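PDB 6NVM: rRNA adenine N-6-methyltransferase from Saccharopolyspora erythraea, which dimethylates a single adenine of 23S rRNA at N6 with S-adenosylmethionine, lowering ribosome affinity for macrolide, lincosamide and streptogramin B antibiotics. Local coordinates for residues C241-L253 against L266-V280. Sequence-based numbering, arbitrary orientation.
Sequences CFTGVGGNIQASL and LDHAGVGGGAVVAYV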
# COMPACT_ATOMS: atom_id res chain seq x y z
N CYS A 241 -14.77 10.16 12.93
CA CYS A 241 -13.75 10.87 13.69
C CYS A 241 -12.84 11.71 12.79
O CYS A 241 -12.34 12.75 13.24
CB CYS A 241 -12.90 9.88 14.49
SG CYS A 241 -13.81 9.06 15.82
N PHE A 242 -12.61 11.29 11.55
CA PHE A 242 -11.73 12.03 10.66
C PHE A 242 -12.38 13.29 10.10
O PHE A 242 -11.67 14.13 9.54
CB PHE A 242 -11.24 11.13 9.52
CG PHE A 242 -9.94 10.44 9.82
CD1 PHE A 242 -9.92 9.22 10.49
CD2 PHE A 242 -8.73 11.02 9.46
CE1 PHE A 242 -8.72 8.59 10.77
CE2 PHE A 242 -7.52 10.39 9.74
CZ PHE A 242 -7.51 9.18 10.40
N THR A 243 -13.70 13.45 10.24
CA THR A 243 -14.34 14.71 9.85
C THR A 243 -14.04 15.82 10.85
O THR A 243 -13.97 16.99 10.46
CB THR A 243 -15.85 14.55 9.71
OG1 THR A 243 -16.43 14.30 11.00
CG2 THR A 243 -16.20 13.41 8.75
N GLY A 244 -13.86 15.47 12.12
CA GLY A 244 -13.54 16.45 13.14
C GLY A 244 -14.73 17.13 13.76
O GLY A 244 -14.55 18.10 14.51
N VAL A 245 -15.96 16.66 13.50
CA VAL A 245 -17.15 17.34 13.99
C VAL A 245 -17.09 17.42 15.51
O VAL A 245 -16.81 16.43 16.20
CB VAL A 245 -18.42 16.61 13.52
CG1 VAL A 245 -18.54 15.22 14.16
CG2 VAL A 245 -19.66 17.45 13.80
N GLY A 246 -17.36 18.61 16.04
CA GLY A 246 -17.36 18.85 17.47
C GLY A 246 -16.07 19.43 18.01
O GLY A 246 -16.07 19.96 19.12
N GLY A 247 -14.97 19.34 17.25
CA GLY A 247 -13.71 19.93 17.67
C GLY A 247 -12.65 18.90 18.02
O GLY A 247 -11.49 19.05 17.64
N ASN A 248 -13.04 17.86 18.75
CA ASN A 248 -12.11 16.84 19.21
C ASN A 248 -12.69 15.45 18.95
O ASN A 248 -13.88 15.29 18.65
CB ASN A 248 -11.80 17.02 20.70
CG ASN A 248 -13.04 17.25 21.53
OD1 ASN A 248 -13.72 16.31 21.93
ND2 ASN A 248 -13.35 18.52 21.80
N ILE A 249 -11.83 14.44 19.07
CA ILE A 249 -12.27 13.07 18.81
C ILE A 249 -13.40 12.70 19.76
O ILE A 249 -14.36 12.02 19.37
CB ILE A 249 -11.09 12.09 18.91
CG1 ILE A 249 -11.55 10.68 18.54
CG2 ILE A 249 -10.48 12.09 20.32
CD1 ILE A 249 -10.43 9.69 18.38
N GLN A 250 -13.32 13.13 21.02
CA GLN A 250 -14.39 12.82 21.96
C GLN A 250 -15.71 13.42 21.50
O GLN A 250 -16.75 12.76 21.54
CB GLN A 250 -14.03 13.33 23.36
CG GLN A 250 -15.09 13.01 24.40
CD GLN A 250 -14.54 13.04 25.82
OE1 GLN A 250 -13.67 13.84 26.14
NE2 GLN A 250 -15.04 12.14 26.67
N ALA A 251 -15.68 14.68 21.04
CA ALA A 251 -16.91 15.33 20.60
C ALA A 251 -17.50 14.63 19.38
O ALA A 251 -18.72 14.46 19.28
CB ALA A 251 -16.64 16.80 20.29
N SER A 252 -16.64 14.20 18.45
CA SER A 252 -17.11 13.46 17.28
C SER A 252 -17.80 12.17 17.70
O SER A 252 -18.91 11.86 17.24
CB SER A 252 -15.94 13.17 16.34
OG SER A 252 -15.23 14.36 16.04
N LEU A 253 -17.16 11.40 18.58
CA LEU A 253 -17.75 10.13 19.02
C LEU A 253 -19.07 10.34 19.73
O LEU A 253 -19.96 9.48 19.65
CB LEU A 253 -16.77 9.39 19.93
CG LEU A 253 -15.51 8.89 19.23
CD1 LEU A 253 -14.49 8.41 20.26
CD2 LEU A 253 -15.86 7.79 18.24
N LEU A 266 -12.21 5.47 25.01
CA LEU A 266 -10.97 6.25 24.95
C LEU A 266 -9.95 5.70 25.94
O LEU A 266 -8.79 5.47 25.58
CB LEU A 266 -11.27 7.72 25.23
CG LEU A 266 -12.06 8.44 24.14
CD1 LEU A 266 -12.55 9.79 24.65
CD2 LEU A 266 -11.22 8.62 22.88
N ASP A 267 -10.36 5.48 27.19
CA ASP A 267 -9.43 4.98 28.19
C ASP A 267 -8.92 3.59 27.81
O ASP A 267 -7.73 3.29 27.97
CB ASP A 267 -10.11 4.95 29.57
CG ASP A 267 -10.23 6.33 30.20
OD1 ASP A 267 -9.76 7.33 29.60
OD2 ASP A 267 -10.80 6.43 31.31
N HIS A 268 -9.81 2.72 27.33
CA HIS A 268 -9.39 1.38 26.90
C HIS A 268 -8.34 1.46 25.80
O HIS A 268 -7.36 0.70 25.80
CB HIS A 268 -10.62 0.59 26.42
CG HIS A 268 -10.30 -0.79 25.93
ND1 HIS A 268 -9.69 -1.73 26.73
CD2 HIS A 268 -10.51 -1.38 24.73
CE1 HIS A 268 -9.53 -2.85 26.03
NE2 HIS A 268 -10.02 -2.66 24.82
N ALA A 269 -8.51 2.39 24.85
CA ALA A 269 -7.58 2.55 23.75
C ALA A 269 -6.32 3.32 24.15
O ALA A 269 -5.36 3.33 23.37
CB ALA A 269 -8.26 3.26 22.59
N GLY A 270 -6.30 3.94 25.32
CA GLY A 270 -5.18 4.78 25.68
C GLY A 270 -5.12 6.07 24.89
O GLY A 270 -4.03 6.58 24.63
N VAL A 271 -6.28 6.62 24.52
CA VAL A 271 -6.38 7.81 23.68
C VAL A 271 -7.01 8.93 24.50
O VAL A 271 -7.98 8.71 25.23
CB VAL A 271 -7.22 7.52 22.42
CG1 VAL A 271 -7.47 8.78 21.62
CG2 VAL A 271 -6.51 6.46 21.56
N GLY A 272 -6.44 10.13 24.39
CA GLY A 272 -7.02 11.28 25.04
C GLY A 272 -8.22 11.82 24.28
O GLY A 272 -8.30 11.75 23.06
N GLY A 273 -9.16 12.39 25.04
CA GLY A 273 -10.35 12.97 24.44
C GLY A 273 -10.07 14.10 23.48
O GLY A 273 -10.90 14.39 22.61
N GLY A 274 -8.92 14.75 23.61
CA GLY A 274 -8.56 15.84 22.72
C GLY A 274 -7.48 15.47 21.72
O GLY A 274 -6.86 16.34 21.12
N ALA A 275 -7.27 14.17 21.52
CA ALA A 275 -6.18 13.70 20.68
C ALA A 275 -6.32 14.21 19.25
O ALA A 275 -7.42 14.35 18.72
CB ALA A 275 -6.14 12.17 20.68
N VAL A 276 -5.17 14.47 18.63
CA VAL A 276 -5.13 14.77 17.20
C VAL A 276 -5.42 13.48 16.45
O VAL A 276 -4.69 12.50 16.57
CB VAL A 276 -3.78 15.36 16.80
CG1 VAL A 276 -3.81 15.82 15.35
CG2 VAL A 276 -3.39 16.52 17.72
N VAL A 277 -6.50 13.49 15.66
CA VAL A 277 -7.00 12.27 15.04
C VAL A 277 -5.91 11.58 14.23
O VAL A 277 -5.75 10.35 14.30
CB VAL A 277 -8.24 12.58 14.18
CG1 VAL A 277 -8.73 11.35 13.44
CG2 VAL A 277 -9.35 13.13 15.07
N ALA A 278 -5.13 12.35 13.48
CA ALA A 278 -4.12 11.78 12.60
C ALA A 278 -2.97 11.11 13.34
O ALA A 278 -2.19 10.39 12.71
CB ALA A 278 -3.56 12.87 11.68
N TYR A 279 -2.85 11.31 14.66
CA TYR A 279 -1.77 10.69 15.42
C TYR A 279 -2.24 9.51 16.27
O TYR A 279 -1.42 8.90 16.96
CB TYR A 279 -1.08 11.73 16.31
CG TYR A 279 -0.09 12.58 15.54
CD1 TYR A 279 -0.51 13.70 14.83
CD2 TYR A 279 1.26 12.24 15.50
CE1 TYR A 279 0.39 14.46 14.11
CE2 TYR A 279 2.17 13.00 14.78
CZ TYR A 279 1.73 14.11 14.09
OH TYR A 279 2.63 14.87 13.37
N VAL A 280 -3.53 9.16 16.22
CA VAL A 280 -3.99 7.92 16.81
C VAL A 280 -3.47 6.75 15.99
O VAL A 280 -3.57 6.75 14.75
CB VAL A 280 -5.52 7.90 16.90
CG1 VAL A 280 -6.02 6.62 17.57
CG2 VAL A 280 -6.03 9.13 17.64
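Ile249 and Val277 form the close-packed part of this contact, each losing about 95 Å² to the other segment. With its CG1 branch anti to the backbone N (chi1 -176°), Ile249 places CD1 loosely against Val271 CG1 and Val280 CG2, while Ile249 CG2 turns to the backbone at 272-273 and lies 3.3 Å from Gly273 O. Val277 splits its two methyls between neighbouring residues. Val277 CG1 sits over the centre of one face of the Phe242 ring, 3.7 Å from the centroid and 4° off the ring normal, a CH-pi contact in which all six ring carbons are nearly equidistant from the methyl; Val277 CG2 lies 3.5 Å from Cys241 O. Trp285 of helix 282-292 also touches Cys241, Ile249 and Val277. The contact lies in the small helical domain that follows the Rossmann-like methyltransferase domain in Erm enzymes. Here the link after helix 259-269 runs past the end of helix 228-243 and the start of helix 249-254.

At that start Asn248 is the N-cap: its OD1 accepts from Ala251 N at 2.7 Å, with the donor above the carbonyl plane and off the lone pairs. The amide one residue earlier, Gln250 N, donates a hydrogen bond across the contact to Gly273 O (3.2 Å, 159° at the hydrogen) in the carbonyl plane, on a lone pair. Gly273 belongs to a type I turn, 272-275, and Gln250 OE1 passes 3.8 Å from Gly273 CA. Toward solvent the contact thins: the end of the partly exposed Gln250 side chain comes no closer than 4.0 Å (NE2 or CD) to Leu266 CD1, the two side chains crossing at about a right angle, and CB of the partly exposed Asn248 is 4.0 Å from CA of the exposed Gly274.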